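Local coordinates for RNA-binding protein HI_1333 (Haemophilus influenzae, PDB 1JO0) that probably binds RNA through a compact domain of the CRM (CRS1/YhbY) type, at residues 11-16 with 45-49. Sequence-based numbering, arbitrary orientation.
Sequences LKGLAH and ELIKV
Residues 11-15 form the C-terminal part of helix 5-15; residues 46-49 open strand 46-51 just after Glu45, the first residue to leave helical angles after helix 31-44, with phi 72°. The axes of 11-15 and 46-49 approach to 9.3 Å, with a signed crossing angle of -61°; the closest CA pair is Ala15 and Leu46, 7.3 Å apart. Leu46 (chi1 t, chi2 p) points toward the helix and packs against it: its CD2 lies 3.7 Å from Leu11 O, 3.9 Å from Leu14 CG and 4.1 Å from Ala15 CB, and its CD1 4.1 Å from Leu11 CB. A branched leucine can thus fit among three residues of adjoining turns, and the small Ala15 lets the backbone come close, Leu46 CD2 being 3.9 Å from Ala15 N. This is helix-on-sheet packing in the alpha/beta fold of the CRM domain: helix 5-15 covers one face of the mixed sheet, where Leu11 also touches Tyr85 and Val75, whereas Ile47 points away to Ile37 and Leu41 of helix 31-44 on the other face. Two residues beyond Leu46, Lys48 again faces helix 5-15. Its nearly extended chain (chi1 -87°, m, then chi2 to chi4 t) rests CE 4.2 Å from Ala15 CB. Lys48 NZ has its stronger partner in Leu18 O and makes a weak hydrogen bond, 2.9 Å, to Ala15 O, a carbonyl near the helix's C-terminal end, where a positive charge is well placed; it also bonds a glycerol probably from the crystallisation liquor.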
loop_
_atom_site.group_PDB
_atom_site.type_symbol
_atom_site.label_atom_id
_atom_site.label_comp_id
_atom_site.label_asym_id
_atom_site.label_seq_id
_atom_site.Cartn_x
_atom_site.Cartn_y
_atom_site.Cartn_z
ATOM N N LEU A 11 8.708 -8.428 0.019
ATOM C CA LEU A 11 8.283 -7.060 0.251
ATOM C C LEU A 11 7.785 -6.831 1.672
ATOM O O LEU A 11 8.021 -5.770 2.219
ATOM C CB LEU A 11 7.189 -6.722 -0.767
ATOM C CG LEU A 11 7.641 -6.694 -2.234
ATOM C CD1 LEU A 11 6.442 -6.600 -3.135
ATOM C CD2 LEU A 11 8.626 -5.543 -2.474
ATOM N N LYS A 12 7.137 -7.826 2.256
ATOM C CA LYS A 12 6.714 -7.747 3.643
ATOM C C LYS A 12 7.941 -7.542 4.519
ATOM O O LYS A 12 7.981 -6.716 5.405
ATOM C CB LYS A 12 6.004 -9.061 3.992
ATOM C CG LYS A 12 5.612 -9.141 5.448
ATOM C CD LYS A 12 4.805 -10.379 5.769
ATOM C CE LYS A 12 4.692 -10.623 7.279
ATOM N NZ LYS A 12 3.811 -11.794 7.590
ATOM N N GLY A 13 9.001 -8.300 4.257
ATOM C CA GLY A 13 10.204 -8.168 5.065
ATOM C C GLY A 13 10.867 -6.812 4.927
ATOM O O GLY A 13 11.381 -6.224 5.893
ATOM N N LEU A 14 10.890 -6.282 3.707
ATOM C CA LEU A 14 11.465 -4.969 3.458
ATOM C C LEU A 14 10.646 -3.866 4.105
ATOM O O LEU A 14 11.223 -2.942 4.677
ATOM C CB LEU A 14 11.588 -4.785 1.950
ATOM C CG LEU A 14 12.216 -3.497 1.467
ATOM C CD1 LEU A 14 13.590 -3.364 2.089
ATOM C CD2 LEU A 14 12.318 -3.496 -0.057
ATOM N N ALA A 15 9.328 -3.985 4.066
ATOM C CA ALA A 15 8.442 -2.961 4.606
ATOM C C ALA A 15 8.569 -2.825 6.117
ATOM O O ALA A 15 8.215 -1.790 6.672
ATOM C CB ALA A 15 6.980 -3.207 4.232
ATOM N N HIS A 16 9.077 -3.863 6.798
ATOM C CA HIS A 16 9.349 -3.709 8.239
ATOM C C HIS A 16 10.234 -2.531 8.538
ATOM O O HIS A 16 10.171 -1.952 9.629
ATOM C CB HIS A 16 9.986 -5.052 8.659
ATOM C CG HIS A 16 10.411 -5.182 10.059
ATOM N ND1 HIS A 16 9.476 -5.426 11.038
ATOM C CD2 HIS A 16 11.626 -5.131 10.658
ATOM C CE1 HIS A 16 10.103 -5.507 12.191
ATOM N NE2 HIS A 16 11.407 -5.330 11.988
ATOM N N GLU A 45 7.277 2.651 -4.998
ATOM C CA GLU A 45 6.823 1.305 -5.404
ATOM C C GLU A 45 6.214 0.563 -4.217
ATOM O O GLU A 45 5.049 0.126 -4.308
ATOM C CB GLU A 45 7.961 0.473 -6.031
ATOM C CG GLU A 45 8.469 1.047 -7.332
ATOM C CD GLU A 45 9.552 0.128 -7.895
ATOM O OE1 GLU A 45 10.556 -0.094 -7.202
ATOM O OE2 GLU A 45 9.397 -0.396 -9.022
ATOM N N LEU A 46 6.941 0.388 -3.137
ATOM C CA LEU A 46 6.521 -0.258 -1.882
ATOM C C LEU A 46 6.188 0.814 -0.873
ATOM O O LEU A 46 7.054 1.637 -0.577
ATOM C CB LEU A 46 7.616 -1.133 -1.320
ATOM C CG LEU A 46 7.320 -1.867 -0.007
ATOM C CD1 LEU A 46 6.158 -2.838 -0.166
ATOM C CD2 LEU A 46 8.564 -2.565 0.472
ATOM N N ILE A 47 4.955 0.815 -0.380
ATOM C CA ILE A 47 4.503 1.856 0.541
ATOM C C ILE A 47 3.714 1.256 1.713
ATOM O O ILE A 47 3.080 0.197 1.582
ATOM C CB ILE A 47 3.651 2.944 -0.166
ATOM C CG1 ILE A 47 2.287 2.423 -0.624
ATOM C CG2 ILE A 47 4.459 3.573 -1.306
ATOM C CD1 ILE A 47 1.386 3.543 -1.102
ATOM N N LYS A 48 3.715 2.029 2.780
ATOM C CA LYS A 48 2.840 1.802 3.937
ATOM C C LYS A 48 1.868 2.966 4.072
ATOM O O LYS A 48 2.251 4.107 4.053
ATOM C CB LYS A 48 3.668 1.740 5.187
ATOM C CG LYS A 48 4.224 0.414 5.556
ATOM C CD LYS A 48 4.849 0.514 6.974
ATOM C CE LYS A 48 5.407 -0.804 7.306
ATOM N NZ LYS A 48 6.261 -0.695 8.496
ATOM N N VAL A 49 0.589 2.613 4.215
ATOM C CA VAL A 49 -0.497 3.571 4.362
ATOM C C VAL A 49 -1.110 3.296 5.732
ATOM O O VAL A 49 -1.480 2.159 6.059
ATOM C CB VAL A 49 -1.576 3.409 3.267
ATOM C CG1 VAL A 49 -2.733 4.368 3.482
ATOM C CG2 VAL A 49 -0.956 3.587 1.897
#